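Local coordinates for FEZ-1 protein (Fluoribacter gormanii, PDB 5W90) that probably hydrolyses beta-lactam antibiotics as a class B metallo-beta-lactamase, with two zinc ions bound in its active site, at residues Y2-P7 with S41-N46; I175-G180 with E194-S199; G180-D185 with K258-G263. The protein carries 2 engineered substitutions. All coordinates share one frame; numbering follows the deposited sequence. Where two conformers were deposited one is given.

Contact 1 closes before contact 2 opens, whereas contacts 2 and 3 cross: their segments alternate along the chain. Contact 1 ties the N-terminal segment to the loop after strand 35-39, and its centre lies about 24 Å from that of contact 2 and 31 Å from that of contact 3. Contacts 2 and 3 share Gly-180, their centres about 11 Å apart. Both fasten the loop between strand 165-172 and helix 192-204, one to helix 192-204 and the other to helix 239-262. They touch through Tyr-196 and Tyr-181. Each contact has a tyrosine side chain within about 4 Å of a zinc ligand, so one segment of each reaches the edge of the metal site.

Contact 1: residues Y2-P7 with S41-N46; sequences YPMPNP and SDLEAN
Two bends in the Met-4 side chain, at chi2 (-39°) and chi3 (-77°), carry its methyl group to Leu-43. In Leu-43, CD1 stands anti to CA (chi2 -180°) and is the branch that does the touching. Met-4 CE lies 3.4 Å from Leu-43 CD1, closer than usual for two carbons. Only one of two deposited conformers of Met-4 is described, so this closeness is best read with caution. The same Met-4 CE also rests on Ala-45 CB at 3.8 Å. Pro-5 adds its ring from another direction, with Pro-5 CD 3.9 Å from Leu-43 CD1. The Pro-5 and Asn-46 side chains cross at about a right angle, with Pro-5 CG 4.0 Å from Asn-46 OD1. The Asn-46 amide is held at both ends. Its OD1 accepts a bond from Leu-43 N (3.0 Å), and its ND2 donates to a water at 2.9 Å, which in turn donates to Pro-5 O. No direct hydrogen bond joins the two segments. Tyr-2 adds only a loose approach to Leu-43; its hydroxyl bonds to Asp-24 and its side chain touches the zinc ligand His-215. The N-terminal segment runs ahead of strand 11-14 and lies against the loop that joins strand 35-39 to helix 47-56.

Contact 2: residues I175-G180 with E194-S199; sequences IGVNPG and EDYKHS
Tyr-196 makes most of this contact, reaching from helix 192-204 to the backbone of Ile-175, Gly-176 and Val-177. Its CG lies beside the backbone N (chi1 -83°), which sends the ring out toward the loop. The hydroxyl at the end of the ring donates to a backbone carbonyl: Tyr-196 OH is 2.7 Å from Gly-176 O. The donor stands 34° out of the plane of that carbonyl. Ile-175 O approaches the ring edge, 3.4 Å from Tyr-196 CE1. Val-177 comes over a face instead. Its CG2 is 4.2 Å from the centre of the Tyr-196 ring and 28° off the normal, which makes a CH-pi contact. The ring is therefore met both at its edge and over a face. Phe-253 of helix 239-262 also meets this ring. One turn further along the helix, Ser-199 points its CB at the loop. Ser-199 CB meets Ile-175 CG2 at 3.7 Å, while its OG bonds to Pro-147 O. Gly-176 O has a second partner in ND1 of His-149, a ligand of the first zinc ion. This one carbonyl thus links the tyrosine hydroxyl to a metal-binding imidazole. It probably helps to set the rotation of that imidazole, with its other nitrogen turned to the metal.

Contact 3: residues G180-D185 with K258-G263; sequences GYKLVD and KKQETG. Engineered in segment 258-263: Gly-263 (natural residue Ala).
The C-terminal helix 239-262 of this metallo-beta-lactamase fold meets the loop between strand 165-172 and helix 192-204 through the side chain of Gln-260. The primary amide of Gln-260 bonds to the loop backbone with both its ends. Gln-260 OE1 accepts from Leu-183 N at 2.8 Å, in a nearly straight bond (173°). Gln-260 NE2 donates to Tyr-181 O at 2.9 Å, and that bond is more bent (148°). The two bonds together fix how the amide is turned. They give one side chain a hold on both a donor and an acceptor of the loop backbone. Gln-260 NE2 also bonds to Glu-256, one turn earlier in the helix. The Gln-260 side chain reaches the loop because it is extended beyond CG (chi2 -166°). Leu-183 crosses the Gln-260 side chain at about a right angle, with Leu-183 CG 3.7 Å from Gln-260 NE2. The Leu-183 side chain also touches Phe-253 and Leu-257 of the same helix. Tyr-181 gives the helix its carbonyl and sends its ring the other way, to His-73, a ligand of the first zinc ion; its hydroxyl bonds to His-149 O. The anchored loop therefore carries a side chain that borders the metal site. Beyond the amide, carbon atoms alone meet. Val-184 runs past Gln-260 in the opposite direction, and its CG2 lies 4.1 Å from Gln-260 CB. The same methyl, Val-184 CG2, meets Glu-261 CG at 3.9 Å.

Contact 1: residues Y2-P7 with S41-N46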
loop_
_atom_site.group_PDB
_atom_site.type_symbol
_atom_site.label_atom_id
_atom_site.label_comp_id
_atom_site.label_asym_id
_atom_site.label_seq_id
_atom_site.Cartn_x
_atom_site.Cartn_y
_atom_site.Cartn_z
ATOM N N TYR A 2 -0.252 -14.538 -11.142
ATOM C CA TYR A 2 -1.024 -13.818 -10.129
ATOM C C TYR A 2 -2.509 -13.825 -10.513
ATOM O O TYR A 2 -2.837 -13.483 -11.645
ATOM C CB TYR A 2 -0.486 -12.398 -9.898
ATOM C CG TYR A 2 -1.050 -11.810 -8.635
ATOM C CD1 TYR A 2 -0.459 -12.067 -7.410
ATOM C CD2 TYR A 2 -2.238 -11.118 -8.637
ATOM C CE1 TYR A 2 -0.994 -11.578 -6.224
ATOM C CE2 TYR A 2 -2.794 -10.640 -7.463
ATOM C CZ TYR A 2 -2.175 -10.870 -6.252
ATOM O OH TYR A 2 -2.729 -10.424 -5.084
ATOM N N PRO A 3 -3.455 -14.217 -9.612
ATOM C CA PRO A 3 -4.887 -14.214 -9.941
ATOM C C PRO A 3 -5.393 -12.804 -10.284
ATOM O O PRO A 3 -5.331 -11.904 -9.423
ATOM C CB PRO A 3 -5.585 -14.748 -8.672
ATOM C CG PRO A 3 -4.566 -14.506 -7.573
ATOM C CD PRO A 3 -3.224 -14.714 -8.246
ATOM N N MET A 4 -5.864 -12.625 -11.524
ATOM C CA MET A 4 -6.354 -11.333 -11.989
ATOM C C MET A 4 -7.483 -10.861 -11.075
ATOM O O MET A 4 -8.505 -11.527 -10.904
ATOM C CB MET A 4 -6.838 -11.435 -13.438
ATOM C CG MET A 4 -5.715 -11.767 -14.392
ATOM S SD MET A 4 -4.185 -10.912 -13.953
ATOM C CE MET A 4 -4.567 -9.265 -14.554
ATOM N N PRO A 5 -7.346 -9.702 -10.423
ATOM C CA PRO A 5 -8.434 -9.193 -9.603
ATOM C C PRO A 5 -9.733 -8.895 -10.384
ATOM O O PRO A 5 -9.707 -8.660 -11.577
ATOM C CB PRO A 5 -7.880 -7.872 -9.090
ATOM C CG PRO A 5 -6.416 -7.962 -9.235
ATOM C CD PRO A 5 -6.151 -8.852 -10.407
ATOM N N ASN A 6 -10.842 -8.854 -9.653
ATOM C CA ASN A 6 -12.118 -8.436 -10.159
ATOM C C ASN A 6 -12.371 -6.988 -9.752
ATOM O O ASN A 6 -11.851 -6.523 -8.741
ATOM C CB ASN A 6 -13.216 -9.354 -9.620
ATOM C CG ASN A 6 -12.933 -10.808 -9.940
ATOM O OD1 ASN A 6 -13.042 -11.213 -11.111
ATOM N ND2 ASN A 6 -12.627 -11.609 -8.903
ATOM N N PRO A 7 -13.194 -6.232 -10.514
ATOM C CA PRO A 7 -13.562 -4.879 -10.111
ATOM C C PRO A 7 -14.359 -4.851 -8.807
ATOM O O PRO A 7 -14.993 -5.844 -8.415
ATOM C CB PRO A 7 -14.448 -4.341 -11.226
ATOM C CG PRO A 7 -14.608 -5.438 -12.197
ATOM C CD PRO A 7 -13.798 -6.636 -11.780
ATOM N N SER A 41 -0.796 1.552 -8.184
ATOM C CA SER A 41 -1.126 1.496 -9.582
ATOM C C SER A 41 -1.526 0.073 -10.017
ATOM O O SER A 41 -2.085 -0.117 -11.116
ATOM C CB SER A 41 0.058 1.971 -10.379
ATOM O OG SER A 41 1.186 1.190 -10.051
ATOM N N ASP A 42 -1.258 -0.921 -9.166
ATOM C CA ASP A 42 -1.690 -2.318 -9.367
ATOM C C ASP A 42 -1.142 -2.891 -10.694
ATOM O O ASP A 42 -0.038 -2.524 -11.169
ATOM C CB ASP A 42 -3.213 -2.420 -9.252
ATOM C CG ASP A 42 -3.794 -1.788 -7.995
ATOM O OD1 ASP A 42 -3.040 -1.621 -7.003
ATOM O OD2 ASP A 42 -4.996 -1.434 -8.033
ATOM N N LEU A 43 -1.843 -3.888 -11.261
ATOM C CA LEU A 43 -1.407 -4.501 -12.494
ATOM C C LEU A 43 -1.729 -3.583 -13.673
ATOM O O LEU A 43 -2.570 -2.739 -13.578
ATOM C CB LEU A 43 -2.096 -5.860 -12.649
ATOM C CG LEU A 43 -1.866 -6.914 -11.577
ATOM C CD1 LEU A 43 -2.644 -8.155 -11.948
ATOM C CD2 LEU A 43 -0.395 -7.221 -11.429
ATOM N N GLU A 44 -1.017 -3.730 -14.791
ATOM C CA GLU A 44 -1.343 -2.920 -15.981
ATOM C C GLU A 44 -2.834 -3.080 -16.341
ATOM O O GLU A 44 -3.539 -2.083 -16.643
ATOM C CB GLU A 44 -0.474 -3.324 -17.171
ATOM C CG GLU A 44 0.932 -2.753 -17.096
ATOM C CD GLU A 44 1.812 -3.077 -18.296
ATOM O OE1 GLU A 44 3.009 -3.267 -18.133
ATOM O OE2 GLU A 44 1.271 -3.177 -19.387
ATOM N N ALA A 45 -3.355 -4.304 -16.224
ATOM C CA ALA A 45 -4.799 -4.542 -16.525
ATOM C C ALA A 45 -5.735 -3.750 -15.602
ATOM O O ALA A 45 -6.884 -3.562 -15.945
ATOM C CB ALA A 45 -5.108 -6.012 -16.442
ATOM N N ASN A 46 -5.242 -3.306 -14.432
ATOM C CA ASN A 46 -6.086 -2.603 -13.455
ATOM C C ASN A 46 -6.092 -1.082 -13.678
ATOM O O ASN A 46 -6.877 -0.403 -13.069
ATOM C CB ASN A 46 -5.655 -2.886 -12.008
ATOM C CG ASN A 46 -5.650 -4.366 -11.670
ATOM O OD1 ASN A 46 -4.684 -4.849 -11.087
ATOM N ND2 ASN A 46 -6.691 -5.092 -12.081
HETATM O O HOH W 1 -7.590 -7.770 -12.847
#

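Contact 2: residues I175-G180 with E194-S199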
loop_
_atom_site.group_PDB
_atom_site.type_symbol
_atom_site.label_atom_id
_atom_site.label_comp_id
_atom_site.label_asym_id
_atom_site.label_seq_id
_atom_site.Cartn_x
_atom_site.Cartn_y
_atom_site.Cartn_z
ATOM N N ILE A 175 3.622 -6.579 6.065
ATOM C CA ILE A 175 4.715 -7.227 6.847
ATOM C C ILE A 175 4.592 -8.750 6.744
ATOM O O ILE A 175 5.047 -9.504 7.590
ATOM C CB ILE A 175 4.775 -6.771 8.305
ATOM C CG1 ILE A 175 3.430 -6.951 9.011
ATOM C CG2 ILE A 175 5.261 -5.339 8.386
ATOM C CD1 ILE A 175 3.572 -6.896 10.518
ATOM N N GLY A 176 4.068 -9.194 5.613
ATOM C CA GLY A 176 4.031 -10.599 5.318
ATOM C C GLY A 176 5.378 -11.112 4.820
ATOM O O GLY A 176 6.143 -10.423 4.199
ATOM N N VAL A 177 5.698 -12.333 5.195
ATOM C CA VAL A 177 6.855 -13.046 4.693
ATOM C C VAL A 177 6.391 -13.894 3.517
ATOM O O VAL A 177 5.595 -14.851 3.718
ATOM C CB VAL A 177 7.481 -13.941 5.763
ATOM C CG1 VAL A 177 8.675 -14.720 5.217
ATOM C CG2 VAL A 177 7.891 -13.171 7.004
ATOM N N ASN A 178 6.931 -13.607 2.327
ATOM C CA ASN A 178 6.510 -14.340 1.127
ATOM C C ASN A 178 7.124 -15.729 1.159
ATOM O O ASN A 178 8.233 -15.923 1.657
ATOM C CB ASN A 178 6.856 -13.638 -0.180
ATOM C CG ASN A 178 5.887 -12.528 -0.508
ATOM O OD1 ASN A 178 4.878 -12.354 0.190
ATOM N ND2 ASN A 178 6.124 -11.843 -1.616
ATOM N N PRO A 179 6.408 -16.735 0.615
ATOM C CA PRO A 179 6.942 -18.088 0.551
ATOM C C PRO A 179 8.296 -18.100 -0.161
ATOM O O PRO A 179 8.403 -17.647 -1.266
ATOM C CB PRO A 179 5.882 -18.858 -0.241
ATOM C CG PRO A 179 4.618 -18.060 -0.069
ATOM C CD PRO A 179 5.051 -16.630 0.049
ATOM N N GLY A 180 9.316 -18.658 0.498
ATOM C CA GLY A 180 10.641 -18.765 -0.099
ATOM C C GLY A 180 11.607 -17.735 0.461
ATOM O O GLY A 180 12.782 -17.899 0.344
ATOM N N GLU A 194 16.053 -8.111 10.779
ATOM C CA GLU A 194 16.144 -6.912 11.637
ATOM C C GLU A 194 15.083 -5.895 11.190
ATOM O O GLU A 194 14.407 -5.230 12.043
ATOM C CB GLU A 194 17.555 -6.317 11.579
ATOM C CG GLU A 194 18.644 -7.225 12.136
ATOM C CD GLU A 194 20.056 -6.690 11.925
ATOM O OE1 GLU A 194 20.253 -5.508 12.203
ATOM O OE2 GLU A 194 20.928 -7.443 11.438
ATOM N N ASP A 195 14.896 -5.796 9.890
ATOM C CA ASP A 195 13.908 -4.854 9.254
ATOM C C ASP A 195 12.459 -5.238 9.629
ATOM O O ASP A 195 11.670 -4.371 10.069
ATOM C CB ASP A 195 14.162 -4.783 7.742
ATOM C CG ASP A 195 15.214 -3.786 7.312
ATOM O OD1 ASP A 195 15.884 -3.190 8.207
ATOM O OD2 ASP A 195 15.341 -3.555 6.109
ATOM N N TYR A 196 12.085 -6.513 9.463
ATOM C CA TYR A 196 10.782 -6.970 9.928
ATOM C C TYR A 196 10.579 -6.648 11.412
ATOM O O TYR A 196 9.477 -6.255 11.798
ATOM C CB TYR A 196 10.575 -8.478 9.719
ATOM C CG TYR A 196 10.115 -8.917 8.342
ATOM C CD1 TYR A 196 8.781 -8.847 7.955
ATOM C CD2 TYR A 196 11.004 -9.425 7.419
ATOM C CE1 TYR A 196 8.355 -9.310 6.716
ATOM C CE2 TYR A 196 10.609 -9.821 6.147
ATOM C CZ TYR A 196 9.270 -9.804 5.810
ATOM O OH TYR A 196 8.848 -10.214 4.581
ATOM N N LYS A 197 11.573 -6.930 12.268
ATOM C CA LYS A 197 11.434 -6.680 13.726
ATOM C C LYS A 197 11.179 -5.181 13.980
ATOM O O LYS A 197 10.369 -4.798 14.811
ATOM C CB LYS A 197 12.664 -7.251 14.411
ATOM C CG LYS A 197 12.745 -8.787 14.344
ATOM C CD LYS A 197 14.072 -9.342 14.815
ATOM C CE LYS A 197 14.236 -10.813 14.493
ATOM N NZ LYS A 197 15.520 -11.310 15.041
ATOM N N HIS A 198 11.922 -4.335 13.268
ATOM C CA HIS A 198 11.663 -2.894 13.327
ATOM C C HIS A 198 10.228 -2.561 12.927
ATOM O O HIS A 198 9.562 -1.778 13.651
ATOM C CB HIS A 198 12.642 -2.111 12.460
ATOM C CG HIS A 198 12.407 -0.635 12.531
ATOM N ND1 HIS A 198 12.661 0.091 13.668
ATOM C CD2 HIS A 198 11.919 0.253 11.634
ATOM C CE1 HIS A 198 12.348 1.370 13.459
ATOM N NE2 HIS A 198 11.896 1.483 12.230
ATOM N N SER A 199 9.730 -3.143 11.812
ATOM C CA SER A 199 8.358 -2.906 11.375
ATOM C C SER A 199 7.334 -3.307 12.447
ATOM O O SER A 199 6.358 -2.627 12.651
ATOM C CB SER A 199 8.075 -3.569 10.076
ATOM O OG SER A 199 8.855 -2.984 9.063
#

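Contact 3: residues G180-D185 with K258-G263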
loop_
_atom_site.group_PDB
_atom_site.type_symbol
_atom_site.label_atom_id
_atom_site.label_comp_id
_atom_site.label_asym_id
_atom_site.label_seq_id
_atom_site.Cartn_x
_atom_site.Cartn_y
_atom_site.Cartn_z
ATOM N N GLY A 180 9.316 -18.658 0.498
ATOM C CA GLY A 180 10.641 -18.765 -0.099
ATOM C C GLY A 180 11.607 -17.735 0.461
ATOM O O GLY A 180 12.782 -17.899 0.344
ATOM N N TYR A 181 11.105 -16.628 1.009
ATOM C CA TYR A 181 11.970 -15.617 1.639
ATOM C C TYR A 181 12.906 -16.252 2.685
ATOM O O TYR A 181 12.495 -17.128 3.415
ATOM C CB TYR A 181 11.153 -14.546 2.341
ATOM C CG TYR A 181 10.659 -13.382 1.527
ATOM C CD1 TYR A 181 10.658 -13.394 0.152
ATOM C CD2 TYR A 181 10.228 -12.234 2.182
ATOM C CE1 TYR A 181 10.221 -12.294 -0.572
ATOM C CE2 TYR A 181 9.823 -11.115 1.481
ATOM C CZ TYR A 181 9.825 -11.149 0.096
ATOM O OH TYR A 181 9.395 -10.048 -0.587
ATOM N N LYS A 182 14.187 -15.881 2.630
ATOM C CA LYS A 182 15.214 -16.382 3.539
ATOM C C LYS A 182 15.442 -15.351 4.658
ATOM O O LYS A 182 15.716 -14.199 4.363
ATOM C CB LYS A 182 16.529 -16.679 2.834
ATOM C CG LYS A 182 17.502 -17.458 3.734
ATOM C CD LYS A 182 18.832 -17.883 3.104
ATOM C CE LYS A 182 18.767 -19.225 2.417
ATOM N NZ LYS A 182 18.251 -20.281 3.331
ATOM N N LEU A 183 15.193 -15.745 5.913
ATOM C CA LEU A 183 15.234 -14.819 7.036
ATOM C C LEU A 183 16.549 -14.939 7.808
ATOM O O LEU A 183 16.823 -14.082 8.631
ATOM C CB LEU A 183 14.056 -15.095 7.978
ATOM C CG LEU A 183 12.656 -14.851 7.417
ATOM C CD1 LEU A 183 11.577 -15.127 8.484
ATOM C CD2 LEU A 183 12.553 -13.417 6.920
ATOM N N VAL A 184 17.298 -16.002 7.532
ATOM C CA VAL A 184 18.574 -16.281 8.232
ATOM C C VAL A 184 19.714 -16.226 7.219
ATOM O O VAL A 184 19.636 -16.940 6.302
ATOM C CB VAL A 184 18.556 -17.676 8.858
ATOM C CG1 VAL A 184 19.804 -17.905 9.688
ATOM C CG2 VAL A 184 17.303 -17.879 9.673
ATOM N N ASP A 185 20.681 -15.368 7.484
ATOM C CA ASP A 185 21.867 -15.198 6.615
ATOM C C ASP A 185 21.434 -14.943 5.166
ATOM O O ASP A 185 21.927 -15.587 4.300
ATOM C CB ASP A 185 22.827 -16.363 6.798
ATOM C CG ASP A 185 23.439 -16.436 8.186
ATOM O OD1 ASP A 185 23.725 -15.408 8.776
ATOM O OD2 ASP A 185 23.612 -17.511 8.603
ATOM N N LYS A 258 11.135 -18.984 13.427
ATOM C CA LYS A 258 11.343 -20.239 14.180
ATOM C C LYS A 258 11.532 -21.401 13.202
ATOM O O LYS A 258 12.360 -22.311 13.395
ATOM C CB LYS A 258 10.131 -20.493 15.081
ATOM C CG LYS A 258 10.078 -21.842 15.765
ATOM C CD LYS A 258 8.903 -21.939 16.711
ATOM C CE LYS A 258 8.931 -23.150 17.611
ATOM N NZ LYS A 258 8.794 -24.416 16.857
ATOM N N LYS A 259 10.679 -21.457 12.167
ATOM C CA LYS A 259 10.784 -22.596 11.234
ATOM C C LYS A 259 12.160 -22.624 10.554
ATOM O O LYS A 259 12.800 -23.691 10.375
ATOM C CB LYS A 259 9.653 -22.519 10.204
ATOM C CG LYS A 259 9.568 -23.734 9.306
ATOM C CD LYS A 259 8.303 -23.733 8.499
ATOM C CE LYS A 259 8.191 -25.008 7.708
ATOM N NZ LYS A 259 6.976 -24.987 6.863
ATOM N N GLN A 260 12.662 -21.451 10.189
ATOM C CA GLN A 260 13.880 -21.383 9.460
ATOM C C GLN A 260 15.066 -21.596 10.381
ATOM O O GLN A 260 16.076 -22.162 9.942
ATOM C CB GLN A 260 13.955 -20.036 8.758
ATOM C CG GLN A 260 12.964 -19.927 7.620
ATOM C CD GLN A 260 13.217 -18.763 6.690
ATOM O OE1 GLN A 260 14.383 -18.360 6.487
ATOM N NE2 GLN A 260 12.159 -18.297 6.040
ATOM N N GLU A 261 14.935 -21.183 11.649
ATOM C CA GLU A 261 16.008 -21.344 12.604
ATOM C C GLU A 261 16.063 -22.756 13.202
ATOM O O GLU A 261 17.135 -23.153 13.623
ATOM C CB GLU A 261 15.908 -20.315 13.714
ATOM C CG GLU A 261 16.246 -18.919 13.247
ATOM C CD GLU A 261 16.191 -17.890 14.351
ATOM O OE1 GLU A 261 15.337 -17.975 15.229
ATOM O OE2 GLU A 261 17.012 -16.986 14.327
ATOM N N THR A 262 14.933 -23.455 13.332
ATOM C CA THR A 262 14.901 -24.667 14.136
ATOM C C THR A 262 14.182 -25.827 13.454
ATOM O O THR A 262 14.136 -26.890 14.048
ATOM C CB THR A 262 14.214 -24.440 15.498
ATOM O OG1 THR A 262 12.820 -24.189 15.336
ATOM C CG2 THR A 262 14.833 -23.321 16.294
ATOM N N GLY A 263 13.576 -25.595 12.281
ATOM C CA GLY A 263 12.678 -26.592 11.659
ATOM C C GLY A 263 13.440 -27.538 10.742
ATOM O O GLY A 263 12.740 -28.401 10.146
ATOM O OXT GLY A 263 14.708 -27.473 10.601
#